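Side-chain contacts in pentafunctional AROM polypeptide (Schizosaccharomyces pombe, PDB 5SWV), which probably catalyses, within this two-enzyme fragment, the dehydration of 3-dehydroquinate and the reduction of 3-dehydroshikimate to shikimate, consecutive steps of the shikimate pathway: residues A[27-30]-A[31-34]; A[219-222]-A[223-227]; A[232-236]-A[237-241]; A[242-246]-A[247-251]. All coordinates share one frame; numbering follows the deposited sequence.

Overall arrangement
All four contacts are local turns or helix ends. Interactions 1, 2 and 3 are partly buried in the dehydroquinase barrel, whereas interaction 4 is a surface contact at the far end of helix 236-245, where the chain leaves for strand 253-257. Interactions 3 and 4 share that helix: side chains of T235 and Q238 cap its start, while backbone bonds around a glycine close its end. Interaction 2 follows strand 218-220 and meets interaction 3 through a probable hydrogen bond from T221 N to L234 O. Its H222 and L224 also pack on V32 of interaction 1. Interaction 1 pairs backbone bonds with a threonine hydroxyl; interaction 2 adds a CH-pi contact and a bridging water.

Interaction 1. Residues A[27-30]-A[31-34]; sequences PTLR and DVTV
T28 O receives two backbone N-H groups from the turn that follows it, D31 N at 2.9 Å and V32 N at 3.1 Å; the second bond is the straighter, with 155° at the hydrogen, whereas D31 N stands well above the carbonyl plane. L29 O, one residue on, is also held twice. T33 OG1 donates to it at 2.9 Å in the plane of the carbonyl, and the T33 N-H adds a weak bond. A chi1 of 58° folds the T33 hydroxyl back between its own N and carbonyl carbon, facing the preceding turn. These bonds wind the short helix 29-32, part of the connection from strand 13-17 to strand 38-42 of the TIM barrel. T28 occupies its N-cap position, but the T28 side chain makes no capping bond. V32 straddles the turn: CG1 lies 3.8 Å from T28 OG1, while CG2 packs at 4.3 Å from L29 CD1. The same L29 methyl meets T33 CG2 at 4.0 Å, the two side chains crossing at a slant. R30 runs extended away from this cluster, and its NH2 is hydrogen-bonded to N363 O; D31 and V34 both touch P521.

Interaction 2. Residues A[219-222]-A[223-227]; sequences PVTH and PLLPS
P223 lays its CD over one face of the H222 imidazole, 3.5 Å from the ring centroid and 20° off the ring normal, a CH-pi contact shifted toward the rim. The histidine CG is anti to its own backbone N (chi1 -172°), which sets the ring beside the turn, next to P223 and L224. L224 runs alongside it, pointing the same way: its CB lies in the ring plane at the edge, 3.8 Å from H222 ND1, and L224 CG is equally close to H222 CE1. The L224 N-H gives H222 ND1 a straight but weak bond of 3.4 Å. A firmer bond, L225 N to H222 O at 2.9 Å, closes the turn, the donor standing above the carbonyl plane. The tight inner part continues with buried L225, whose CD1 slides past T221 to approach T221 OG1 at 3.6 Å. P223 and L224 are packed on the histidine although solvent reaches them, and helix 29-32 lies against the H222 and L224 side chains. The other side is looser: P226 is exposed, and a water bridges T221 OG1 and S227 O, 2.9 Å from each; that carbonyl also accepts from N18 ND2. The arrangement is a type I beta turn from H222 to L225, placed directly after strand 218-220, the eighth strand of the TIM barrel, in a loop that, as in other type I dehydroquinases, probably borders the mouth of the active site.

Interaction 3. Residues A[232-236]-A[237-241]; sequences GQLTV and KQLNE
Among the polar contacts, T235 and Q238 exchange bonds at the start of helix 236-245 in a capping box. T235 N donates to Q238 OE1 at 2.9 Å, in the plane of the amide and on a lone pair, with 165° at the hydrogen; Q238 N returns a bond of 3.2 Å to T235 OG1. With chi1 at 65° the T235 hydroxyl turns toward the Q238 N-H. A weak bond links T235 OG1 to Q238 OE1, and a water donates to both Q238 OE1 (2.8 Å) and Q233 O. The backbone continues the winding with L239 N to T235 O at 2.8 Å and N240 N to V236 O. The apolar contact is L234 CD1 on L239 CD1 at 4.2 Å, both leucines also touching I212 of helix 208-213. V236 and N240 lie side by side, CG1 of V236 at 3.8 Å from ND2 of N240, whose hydrogen bond goes to L277 O. The ionic contact, K237 NZ to E241 OE2, is long at 3.9 Å. The box thus occupies both N-H groups with neutral side-chain oxygens, and the T235 N bond and the water, with the weak hydroxyl bond, should restrict rotation of the Q238 amide.

Interaction 4. Residues A[242-246]-A[247-251]; sequences ARVLI and GEILP
R243 O is gripped by two backbone N-H groups beyond the helix end, E248 N at 2.9 Å, lying nearly along the C=O axis, and I249 N at 3.1 Å, well above the carbonyl plane. Together with G247 N to V244 O at 3.2 Å they finish helix 236-245 in a Schellman motif, and G247 supplies the positive phi (90°) with which the chain leaves helical geometry, a conformation in which a side chain would press on the preceding carbonyl, I246 O. The turn leads out of the dehydroquinase barrel toward strand 253-257. Apolar branches close over it. I249 lays its CD1 against R243 CB at 3.8 Å, while its CG2, anti to the backbone N, meets V244 CG2 at 3.9 Å. On the exposed flank I246 CD1 rests on E248 CG at 3.6 Å. The glutamate chain bends at chi2 (-75°) and leaves the turn, its OE1 forming a salt bridge with R11 NH2. R243 likewise sends its charged end away, extended, and its NE bonds to I212 O, so these two opposite charges are served by separate partners. V244 and I249 also meet through a CA-H...O contact and a shared water: the CA-H of V244 points at I249 O nearly straight (164° at the hydrogen), and the water donates to V244 O and I249 O, 2.9 Å from each.

Interaction 1. Residues A[27-30]-A[31-34]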
ATOM      1  N   PRO A  27     -16.044   1.826   5.872  1.00 42.94           N
ATOM      2  CA  PRO A  27     -16.524   2.285   4.557  1.00 43.07           C
ATOM      3  C   PRO A  27     -15.488   3.076   3.740  1.00 43.31           C
ATOM      4  O   PRO A  27     -15.203   2.704   2.608  1.00 44.30           O
ATOM      5  CB  PRO A  27     -17.737   3.152   4.914  1.00 42.87           C
ATOM      6  CG  PRO A  27     -18.262   2.546   6.177  1.00 42.59           C
ATOM      7  CD  PRO A  27     -17.064   2.007   6.923  1.00 42.71           C
ATOM      8  N   THR A  28     -14.893   4.098   4.348  1.00 43.57           N
ATOM      9  CA  THR A  28     -13.955   5.013   3.684  1.00 43.67           C
ATOM     10  C   THR A  28     -12.457   4.704   3.907  1.00 42.95           C
ATOM     11  O   THR A  28     -11.600   5.502   3.532  1.00 41.84           O
ATOM     12  CB  THR A  28     -14.196   6.431   4.215  1.00 44.90           C
ATOM     13  OG1 THR A  28     -13.940   6.454   5.642  1.00 46.49           O
ATOM     14  CG2 THR A  28     -15.622   6.867   3.920  1.00 44.92           C
ATOM     15  N   LEU A  29     -12.147   3.551   4.499  1.00 43.32           N
ATOM     16  CA  LEU A  29     -10.768   3.180   4.879  1.00 42.97           C
ATOM     17  C   LEU A  29      -9.765   3.256   3.739  1.00 42.86           C
ATOM     18  O   LEU A  29      -8.599   3.581   3.954  1.00 41.26           O
ATOM     19  CB  LEU A  29     -10.730   1.761   5.453  1.00 42.29           C
ATOM     20  CG  LEU A  29      -9.376   1.297   6.011  1.00 42.35           C
ATOM     21  CD1 LEU A  29      -9.097   1.973   7.341  1.00 42.03           C
ATOM     22  CD2 LEU A  29      -9.310  -0.213   6.167  1.00 42.68           C
ATOM     23  N   ARG A  30     -10.214   2.930   2.536  1.00 44.14           N
ATOM     24  CA  ARG A  30      -9.341   2.977   1.370  1.00 45.98           C
ATOM     25  C   ARG A  30      -8.973   4.399   0.968  1.00 45.81           C
ATOM     26  O   ARG A  30      -7.897   4.615   0.429  1.00 46.29           O
ATOM     27  CB  ARG A  30      -9.971   2.222   0.212  1.00 48.17           C
ATOM     28  CG  ARG A  30     -10.045   0.746   0.532  1.00 50.88           C
ATOM     29  CD  ARG A  30     -10.809  -0.011  -0.517  1.00 54.47           C
ATOM     30  NE  ARG A  30     -11.075  -1.378  -0.080  1.00 58.52           N
ATOM     31  CZ  ARG A  30     -11.556  -2.352  -0.860  1.00 62.54           C
ATOM     32  NH1 ARG A  30     -11.829  -2.137  -2.151  1.00 64.33           N
ATOM     33  NH2 ARG A  30     -11.762  -3.566  -0.345  1.00 63.53           N
ATOM     34  N   ASP A  31      -9.858   5.359   1.243  1.00 45.91           N
ATOM     35  CA  ASP A  31      -9.584   6.780   1.007  1.00 45.01           C
ATOM     36  C   ASP A  31      -8.720   7.422   2.111  1.00 42.33           C
ATOM     37  O   ASP A  31      -7.818   8.216   1.812  1.00 42.00           O
ATOM     38  CB  ASP A  31     -10.902   7.562   0.832  1.00 47.55           C
ATOM     39  CG  ASP A  31     -11.744   7.091  -0.400  1.00 49.47           C
ATOM     40  OD1 ASP A  31     -11.181   6.586  -1.412  1.00 49.75           O
ATOM     41  OD2 ASP A  31     -12.988   7.257  -0.354  1.00 50.67           O
ATOM     42  N   VAL A  32      -8.977   7.079   3.372  1.00 39.83           N
ATOM     43  CA  VAL A  32      -8.269   7.724   4.492  1.00 38.29           C
ATOM     44  C   VAL A  32      -6.848   7.238   4.700  1.00 37.19           C
ATOM     45  O   VAL A  32      -6.103   7.873   5.424  1.00 36.72           O
ATOM     46  CB  VAL A  32      -9.010   7.594   5.841  1.00 37.99           C
ATOM     47  CG1 VAL A  32     -10.448   8.050   5.704  1.00 38.80           C
ATOM     48  CG2 VAL A  32      -8.955   6.182   6.388  1.00 38.16           C
ATOM     49  N   THR A  33      -6.480   6.107   4.106  1.00 36.64           N
ATOM     50  CA  THR A  33      -5.120   5.563   4.251  1.00 36.66           C
ATOM     51  C   THR A  33      -4.169   5.957   3.119  1.00 36.73           C
ATOM     52  O   THR A  33      -2.966   5.704   3.216  1.00 36.90           O
ATOM     53  CB  THR A  33      -5.121   4.025   4.385  1.00 36.12           C
ATOM     54  OG1 THR A  33      -5.752   3.436   3.249  1.00 35.72           O
ATOM     55  CG2 THR A  33      -5.864   3.616   5.636  1.00 36.34           C
ATOM     56  N   VAL A  34      -4.711   6.544   2.055  1.00 36.80           N
ATOM     57  CA  VAL A  34      -3.927   7.154   0.977  1.00 36.58           C
ATOM     58  C   VAL A  34      -2.657   7.827   1.503  1.00 36.59           C
ATOM     59  O   VAL A  34      -2.714   8.628   2.441  1.00 36.69           O
ATOM     60  CB  VAL A  34      -4.816   8.172   0.219  1.00 37.42           C
ATOM     61  CG1 VAL A  34      -4.021   9.292  -0.443  1.00 37.19           C
ATOM     62  CG2 VAL A  34      -5.682   7.433  -0.809  1.00 37.85           C
TER

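Interaction 2. Residues A[219-222]-A[223-227]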
ATOM      1  N   PRO A 219       3.362  11.591  11.773  1.00 35.73           N
ATOM      2  CA  PRO A 219       1.922  11.346  11.821  1.00 35.36           C
ATOM      3  C   PRO A 219       1.148  12.356  10.991  1.00 34.96           C
ATOM      4  O   PRO A 219       1.500  13.539  10.939  1.00 36.33           O
ATOM      5  CB  PRO A 219       1.575  11.469  13.302  1.00 35.02           C
ATOM      6  CG  PRO A 219       2.662  12.284  13.875  1.00 35.46           C
ATOM      7  CD  PRO A 219       3.895  11.977  13.085  1.00 35.59           C
ATOM      8  N   VAL A 220       0.107  11.849  10.344  1.00 34.23           N
ATOM      9  CA  VAL A 220      -0.810  12.631   9.552  1.00 33.77           C
ATOM     10  C   VAL A 220      -2.240  12.231   9.891  1.00 33.82           C
ATOM     11  O   VAL A 220      -2.480  11.190  10.514  1.00 33.31           O
ATOM     12  CB  VAL A 220      -0.578  12.437   8.038  1.00 33.95           C
ATOM     13  CG1 VAL A 220       0.838  12.839   7.663  1.00 34.21           C
ATOM     14  CG2 VAL A 220      -0.872  11.005   7.587  1.00 33.79           C
ATOM     15  N   THR A 221      -3.179  13.066   9.458  1.00 33.68           N
ATOM     16  CA  THR A 221      -4.598  12.828   9.646  1.00 33.91           C
ATOM     17  C   THR A 221      -5.280  12.949   8.285  1.00 34.74           C
ATOM     18  O   THR A 221      -4.591  13.032   7.263  1.00 34.36           O
ATOM     19  CB  THR A 221      -5.195  13.788  10.703  1.00 34.09           C
ATOM     20  OG1 THR A 221      -6.594  13.511  10.868  1.00 34.22           O
ATOM     21  CG2 THR A 221      -5.017  15.257  10.317  1.00 34.44           C
ATOM     22  N   HIS A 222      -6.615  12.942   8.272  1.00 36.23           N
ATOM     23  CA  HIS A 222      -7.409  13.040   7.040  1.00 38.03           C
ATOM     24  C   HIS A 222      -8.775  13.682   7.350  1.00 39.08           C
ATOM     25  O   HIS A 222      -9.309  13.472   8.439  1.00 39.97           O
ATOM     26  CB  HIS A 222      -7.578  11.640   6.457  1.00 38.98           C
ATOM     27  CG  HIS A 222      -8.211  11.609   5.103  1.00 39.79           C
ATOM     28  ND1 HIS A 222      -9.578  11.632   4.922  1.00 39.96           N
ATOM     29  CD2 HIS A 222      -7.669  11.537   3.866  1.00 39.80           C
ATOM     30  CE1 HIS A 222      -9.854  11.582   3.632  1.00 40.10           C
ATOM     31  NE2 HIS A 222      -8.712  11.528   2.969  1.00 40.25           N
ATOM     32  N   PRO A 223      -9.344  14.481   6.419  1.00 40.32           N
ATOM     33  CA  PRO A 223     -10.572  15.261   6.750  1.00 40.55           C
ATOM     34  C   PRO A 223     -11.796  14.478   7.273  1.00 40.71           C
ATOM     35  O   PRO A 223     -12.635  15.040   7.995  1.00 40.73           O
ATOM     36  CB  PRO A 223     -10.913  15.941   5.419  1.00 40.38           C
ATOM     37  CG  PRO A 223      -9.593  16.103   4.737  1.00 40.29           C
ATOM     38  CD  PRO A 223      -8.781  14.896   5.112  1.00 40.39           C
ATOM     39  N   LEU A 224     -11.885  13.212   6.880  1.00 40.45           N
ATOM     40  CA  LEU A 224     -12.925  12.289   7.319  1.00 41.30           C
ATOM     41  C   LEU A 224     -12.760  11.732   8.742  1.00 41.46           C
ATOM     42  O   LEU A 224     -13.727  11.216   9.310  1.00 43.37           O
ATOM     43  CB  LEU A 224     -13.039  11.126   6.323  1.00 41.77           C
ATOM     44  CG  LEU A 224     -13.394  11.523   4.874  1.00 42.59           C
ATOM     45  CD1 LEU A 224     -13.536  10.297   3.982  1.00 42.07           C
ATOM     46  CD2 LEU A 224     -14.650  12.398   4.795  1.00 43.03           C
ATOM     47  N   LEU A 225     -11.567  11.825   9.323  1.00 40.44           N
ATOM     48  CA  LEU A 225     -11.379  11.401  10.702  1.00 40.14           C
ATOM     49  C   LEU A 225     -12.028  12.444  11.589  1.00 40.63           C
ATOM     50  O   LEU A 225     -12.138  13.596  11.185  1.00 41.78           O
ATOM     51  CB  LEU A 225      -9.904  11.260  11.037  1.00 39.91           C
ATOM     52  CG  LEU A 225      -9.100  10.292  10.173  1.00 39.54           C
ATOM     53  CD1 LEU A 225      -7.733  10.068  10.797  1.00 39.45           C
ATOM     54  CD2 LEU A 225      -9.816   8.966  10.004  1.00 39.82           C
ATOM     55  N   PRO A 226     -12.484  12.047  12.790  1.00 40.55           N
ATOM     56  CA  PRO A 226     -13.271  12.986  13.581  1.00 40.57           C
ATOM     57  C   PRO A 226     -12.492  14.187  14.117  1.00 40.66           C
ATOM     58  O   PRO A 226     -13.095  15.230  14.351  1.00 41.68           O
ATOM     59  CB  PRO A 226     -13.821  12.121  14.717  1.00 40.21           C
ATOM     60  CG  PRO A 226     -12.848  11.020  14.845  1.00 40.58           C
ATOM     61  CD  PRO A 226     -12.369  10.739  13.455  1.00 40.51           C
ATOM     62  N   SER A 227     -11.180  14.057  14.294  1.00 39.96           N
ATOM     63  CA  SER A 227     -10.377  15.148  14.868  1.00 39.67           C
ATOM     64  C   SER A 227      -8.898  14.924  14.620  1.00 39.47           C
ATOM     65  O   SER A 227      -8.494  13.814  14.262  1.00 39.56           O
ATOM     66  CB  SER A 227     -10.626  15.273  16.386  1.00 39.11           C
ATOM     67  OG  SER A 227     -10.487  14.032  17.061  1.00 37.98           O
TER
HETATM   68  O   HOH W   1      -6.540  11.908  13.304  1.00 22.94           O

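Interaction 3. Residues A[232-236]-A[237-241]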
ATOM      1  N   GLY A 232      -1.650  21.136  15.312  1.00 34.60           N
ATOM      2  CA  GLY A 232      -0.684  21.367  14.261  1.00 35.16           C
ATOM      3  C   GLY A 232      -0.611  20.245  13.264  1.00 35.52           C
ATOM      4  O   GLY A 232       0.133  20.331  12.305  1.00 36.16           O
ATOM      5  N   GLN A 233      -1.390  19.195  13.459  1.00 35.92           N
ATOM      6  CA  GLN A 233      -1.293  18.033  12.597  1.00 35.81           C
ATOM      7  C   GLN A 233      -1.814  18.342  11.211  1.00 35.11           C
ATOM      8  O   GLN A 233      -2.819  19.033  11.064  1.00 35.33           O
ATOM      9  CB  GLN A 233      -2.091  16.893  13.178  1.00 36.77           C
ATOM     10  CG  GLN A 233      -1.895  15.574  12.457  1.00 37.50           C
ATOM     11  CD  GLN A 233      -2.608  14.443  13.167  1.00 37.94           C
ATOM     12  OE1 GLN A 233      -3.596  14.664  13.888  1.00 37.25           O
ATOM     13  NE2 GLN A 233      -2.112  13.219  12.973  1.00 38.29           N
ATOM     14  N   LEU A 234      -1.127  17.790  10.216  1.00 34.38           N
ATOM     15  CA  LEU A 234      -1.432  17.991   8.805  1.00 33.52           C
ATOM     16  C   LEU A 234      -1.988  16.728   8.151  1.00 32.13           C
ATOM     17  O   LEU A 234      -1.741  15.632   8.619  1.00 31.39           O
ATOM     18  CB  LEU A 234      -0.147  18.377   8.082  1.00 33.86           C
ATOM     19  CG  LEU A 234       0.509  19.682   8.522  1.00 34.48           C
ATOM     20  CD1 LEU A 234       1.866  19.868   7.841  1.00 34.66           C
ATOM     21  CD2 LEU A 234      -0.414  20.869   8.235  1.00 34.60           C
ATOM     22  N   THR A 235      -2.719  16.903   7.056  1.00 31.44           N
ATOM     23  CA  THR A 235      -3.133  15.798   6.216  1.00 31.47           C
ATOM     24  C   THR A 235      -1.980  15.475   5.274  1.00 32.35           C
ATOM     25  O   THR A 235      -1.015  16.254   5.183  1.00 33.07           O
ATOM     26  CB  THR A 235      -4.418  16.094   5.410  1.00 30.94           C
ATOM     27  OG1 THR A 235      -4.200  17.156   4.473  1.00 30.57           O
ATOM     28  CG2 THR A 235      -5.564  16.457   6.322  1.00 30.97           C
ATOM     29  N   VAL A 236      -2.077  14.336   4.582  1.00 32.09           N
ATOM     30  CA  VAL A 236      -1.064  13.944   3.594  1.00 32.10           C
ATOM     31  C   VAL A 236      -0.972  14.968   2.470  1.00 32.42           C
ATOM     32  O   VAL A 236       0.128  15.326   2.039  1.00 32.77           O
ATOM     33  CB  VAL A 236      -1.309  12.511   3.032  1.00 31.83           C
ATOM     34  CG1 VAL A 236      -0.523  12.246   1.748  1.00 31.61           C
ATOM     35  CG2 VAL A 236      -0.912  11.484   4.077  1.00 31.74           C
ATOM     36  N   LYS A 237      -2.123  15.424   2.001  1.00 32.94           N
ATOM     37  CA  LYS A 237      -2.167  16.450   0.968  1.00 34.00           C
ATOM     38  C   LYS A 237      -1.438  17.727   1.397  1.00 33.91           C
ATOM     39  O   LYS A 237      -0.608  18.269   0.665  1.00 33.62           O
ATOM     40  CB  LYS A 237      -3.607  16.788   0.629  1.00 34.69           C
ATOM     41  CG  LYS A 237      -3.706  17.635  -0.612  1.00 35.99           C
ATOM     42  CD  LYS A 237      -5.136  18.046  -0.862  1.00 37.34           C
ATOM     43  CE  LYS A 237      -5.272  18.663  -2.241  1.00 38.20           C
ATOM     44  NZ  LYS A 237      -6.317  19.716  -2.242  1.00 39.38           N
ATOM     45  N   GLN A 238      -1.772  18.188   2.592  1.00 33.80           N
ATOM     46  CA  GLN A 238      -1.168  19.380   3.148  1.00 34.33           C
ATOM     47  C   GLN A 238       0.320  19.199   3.322  1.00 34.61           C
ATOM     48  O   GLN A 238       1.099  20.112   3.040  1.00 34.78           O
ATOM     49  CB  GLN A 238      -1.784  19.698   4.505  1.00 34.32           C
ATOM     50  CG  GLN A 238      -3.230  20.168   4.455  1.00 34.38           C
ATOM     51  CD  GLN A 238      -3.783  20.459   5.848  1.00 34.80           C
ATOM     52  OE1 GLN A 238      -3.815  19.596   6.740  1.00 33.54           O
ATOM     53  NE2 GLN A 238      -4.208  21.703   6.049  1.00 35.51           N
ATOM     54  N   LEU A 239       0.704  18.018   3.796  1.00 34.96           N
ATOM     55  CA  LEU A 239       2.100  17.724   4.076  1.00 35.05           C
ATOM     56  C   LEU A 239       2.943  17.813   2.827  1.00 34.84           C
ATOM     57  O   LEU A 239       4.023  18.374   2.869  1.00 35.12           O
ATOM     58  CB  LEU A 239       2.265  16.342   4.709  1.00 35.07           C
ATOM     59  CG  LEU A 239       3.696  15.937   5.111  1.00 35.60           C
ATOM     60  CD1 LEU A 239       4.271  16.836   6.194  1.00 35.68           C
ATOM     61  CD2 LEU A 239       3.731  14.486   5.580  1.00 36.02           C
ATOM     62  N   ASN A 240       2.450  17.253   1.727  1.00 34.95           N
ATOM     63  CA  ASN A 240       3.153  17.345   0.445  1.00 35.08           C
ATOM     64  C   ASN A 240       3.151  18.782  -0.088  1.00 35.30           C
ATOM     65  O   ASN A 240       4.185  19.314  -0.481  1.00 35.31           O
ATOM     66  CB  ASN A 240       2.521  16.416  -0.584  1.00 35.12           C
ATOM     67  CG  ASN A 240       2.745  14.945  -0.275  1.00 35.02           C
ATOM     68  OD1 ASN A 240       3.800  14.554   0.229  1.00 34.80           O
ATOM     69  ND2 ASN A 240       1.756  14.115  -0.603  1.00 34.90           N
ATOM     70  N   GLU A 241       1.986  19.409  -0.081  1.00 35.33           N
ATOM     71  CA  GLU A 241       1.894  20.796  -0.471  1.00 36.31           C
ATOM     72  C   GLU A 241       2.920  21.683   0.235  1.00 35.55           C
ATOM     73  O   GLU A 241       3.556  22.523  -0.392  1.00 35.00           O
ATOM     74  CB  GLU A 241       0.499  21.312  -0.203  1.00 37.63           C
ATOM     75  CG  GLU A 241      -0.486  20.868  -1.253  1.00 39.10           C
ATOM     76  CD  GLU A 241      -1.911  21.289  -0.933  1.00 41.27           C
ATOM     77  OE1 GLU A 241      -2.218  21.568   0.259  1.00 41.54           O
ATOM     78  OE2 GLU A 241      -2.734  21.327  -1.888  1.00 43.04           O
TER
HETATM   79  O   HOH W   2      -4.999  19.436   9.253  1.00 38.16           O

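Interaction 4. Residues A[242-246]-A[247-251]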
ATOM      1  N   ALA A 242       3.079  21.480   1.532  1.00 34.91           N
ATOM      2  CA  ALA A 242       4.041  22.242   2.313  1.00 34.90           C
ATOM      3  C   ALA A 242       5.474  21.920   1.892  1.00 34.77           C
ATOM      4  O   ALA A 242       6.277  22.826   1.636  1.00 34.98           O
ATOM      5  CB  ALA A 242       3.856  21.958   3.792  1.00 34.98           C
ATOM      6  N   ARG A 243       5.780  20.627   1.795  1.00 34.03           N
ATOM      7  CA  ARG A 243       7.103  20.177   1.365  1.00 33.51           C
ATOM      8  C   ARG A 243       7.500  20.670  -0.022  1.00 33.28           C
ATOM      9  O   ARG A 243       8.676  20.889  -0.290  1.00 32.56           O
ATOM     10  CB  ARG A 243       7.194  18.656   1.437  1.00 33.55           C
ATOM     11  CG  ARG A 243       7.343  18.171   2.866  1.00 33.75           C
ATOM     12  CD  ARG A 243       7.243  16.666   3.006  1.00 33.86           C
ATOM     13  NE  ARG A 243       7.493  16.273   4.397  1.00 34.45           N
ATOM     14  CZ  ARG A 243       7.342  15.047   4.897  1.00 34.47           C
ATOM     15  NH1 ARG A 243       6.941  14.028   4.130  1.00 34.41           N
ATOM     16  NH2 ARG A 243       7.596  14.835   6.188  1.00 34.76           N
ATOM     17  N   VAL A 244       6.525  20.840  -0.901  1.00 33.41           N
ATOM     18  CA  VAL A 244       6.806  21.389  -2.214  1.00 34.31           C
ATOM     19  C   VAL A 244       7.138  22.868  -2.085  1.00 34.39           C
ATOM     20  O   VAL A 244       8.110  23.344  -2.682  1.00 34.33           O
ATOM     21  CB  VAL A 244       5.636  21.176  -3.189  1.00 35.04           C
ATOM     22  CG1 VAL A 244       5.855  21.940  -4.498  1.00 35.12           C
ATOM     23  CG2 VAL A 244       5.454  19.682  -3.473  1.00 35.10           C
ATOM     24  N   LEU A 245       6.344  23.580  -1.292  1.00 34.36           N
ATOM     25  CA  LEU A 245       6.515  25.021  -1.125  1.00 34.16           C
ATOM     26  C   LEU A 245       7.806  25.399  -0.425  1.00 34.50           C
ATOM     27  O   LEU A 245       8.373  26.432  -0.750  1.00 33.80           O
ATOM     28  CB  LEU A 245       5.322  25.636  -0.393  1.00 33.92           C
ATOM     29  CG  LEU A 245       4.050  25.737  -1.243  1.00 33.91           C
ATOM     30  CD1 LEU A 245       2.827  25.986  -0.377  1.00 33.74           C
ATOM     31  CD2 LEU A 245       4.163  26.813  -2.318  1.00 34.32           C
ATOM     32  N   ILE A 246       8.294  24.577   0.505  1.00 35.03           N
ATOM     33  CA  ILE A 246       9.588  24.882   1.139  1.00 35.85           C
ATOM     34  C   ILE A 246      10.810  24.411   0.361  1.00 36.56           C
ATOM     35  O   ILE A 246      11.920  24.700   0.775  1.00 36.81           O
ATOM     36  CB  ILE A 246       9.688  24.398   2.603  1.00 35.68           C
ATOM     37  CG1 ILE A 246       9.767  22.875   2.711  1.00 35.89           C
ATOM     38  CG2 ILE A 246       8.525  24.939   3.423  1.00 35.69           C
ATOM     39  CD1 ILE A 246      10.253  22.420   4.064  1.00 35.80           C
ATOM     40  N   GLY A 247      10.611  23.695  -0.742  1.00 37.93           N
ATOM     41  CA  GLY A 247      11.717  23.164  -1.543  1.00 40.13           C
ATOM     42  C   GLY A 247      12.255  21.768  -1.210  1.00 41.48           C
ATOM     43  O   GLY A 247      13.304  21.388  -1.725  1.00 41.86           O
ATOM     44  N   GLU A 248      11.547  21.003  -0.377  1.00 43.73           N
ATOM     45  CA  GLU A 248      11.943  19.627  -0.046  1.00 45.63           C
ATOM     46  C   GLU A 248      11.615  18.657  -1.174  1.00 44.32           C
ATOM     47  O   GLU A 248      12.476  17.906  -1.574  1.00 44.95           O
ATOM     48  CB  GLU A 248      11.284  19.144   1.246  1.00 48.78           C
ATOM     49  CG  GLU A 248      11.966  19.621   2.528  1.00 52.11           C
ATOM     50  CD  GLU A 248      13.278  18.891   2.842  1.00 54.49           C
ATOM     51  OE1 GLU A 248      13.229  17.747   3.368  1.00 55.21           O
ATOM     52  OE2 GLU A 248      14.357  19.485   2.586  1.00 56.85           O
ATOM     53  N   ILE A 249      10.379  18.673  -1.669  1.00 42.99           N
ATOM     54  CA  ILE A 249       9.977  17.877  -2.845  1.00 41.78           C
ATOM     55  C   ILE A 249       9.993  18.737  -4.096  1.00 42.03           C
ATOM     56  O   ILE A 249       9.245  19.715  -4.177  1.00 43.69           O
ATOM     57  CB  ILE A 249       8.552  17.323  -2.680  1.00 41.08           C
ATOM     58  CG1 ILE A 249       8.552  16.236  -1.614  1.00 41.21           C
ATOM     59  CG2 ILE A 249       8.013  16.760  -3.993  1.00 40.72           C
ATOM     60  CD1 ILE A 249       7.171  15.847  -1.128  1.00 41.55           C
ATOM     61  N   LEU A 250      10.808  18.359  -5.078  1.00 41.64           N
ATOM     62  CA  LEU A 250      10.910  19.096  -6.346  1.00 42.02           C
ATOM     63  C   LEU A 250       9.957  18.541  -7.423  1.00 40.96           C
ATOM     64  O   LEU A 250       9.658  17.348  -7.426  1.00 40.40           O
ATOM     65  CB  LEU A 250      12.356  19.106  -6.879  1.00 42.51           C
ATOM     66  CG  LEU A 250      13.484  19.757  -6.049  1.00 43.41           C
ATOM     67  CD1 LEU A 250      14.753  19.924  -6.889  1.00 44.34           C
ATOM     68  CD2 LEU A 250      13.090  21.105  -5.457  1.00 43.59           C
ATOM     69  N   PRO A 251       9.472  19.418  -8.328  1.00 41.32           N
ATOM     70  CA  PRO A 251       8.653  19.018  -9.471  1.00 41.27           C
ATOM     71  C   PRO A 251       9.363  18.097 -10.413  1.00 41.91           C
ATOM     72  O   PRO A 251      10.534  18.302 -10.708  1.00 42.53           O
ATOM     73  CB  PRO A 251       8.380  20.336 -10.201  1.00 41.38           C
ATOM     74  CG  PRO A 251       8.475  21.369  -9.154  1.00 41.68           C
ATOM     75  CD  PRO A 251       9.500  20.890  -8.176  1.00 41.27           C
TER
HETATM   76  O   HOH W   3       9.718  22.477  -4.927  1.00 34.48           O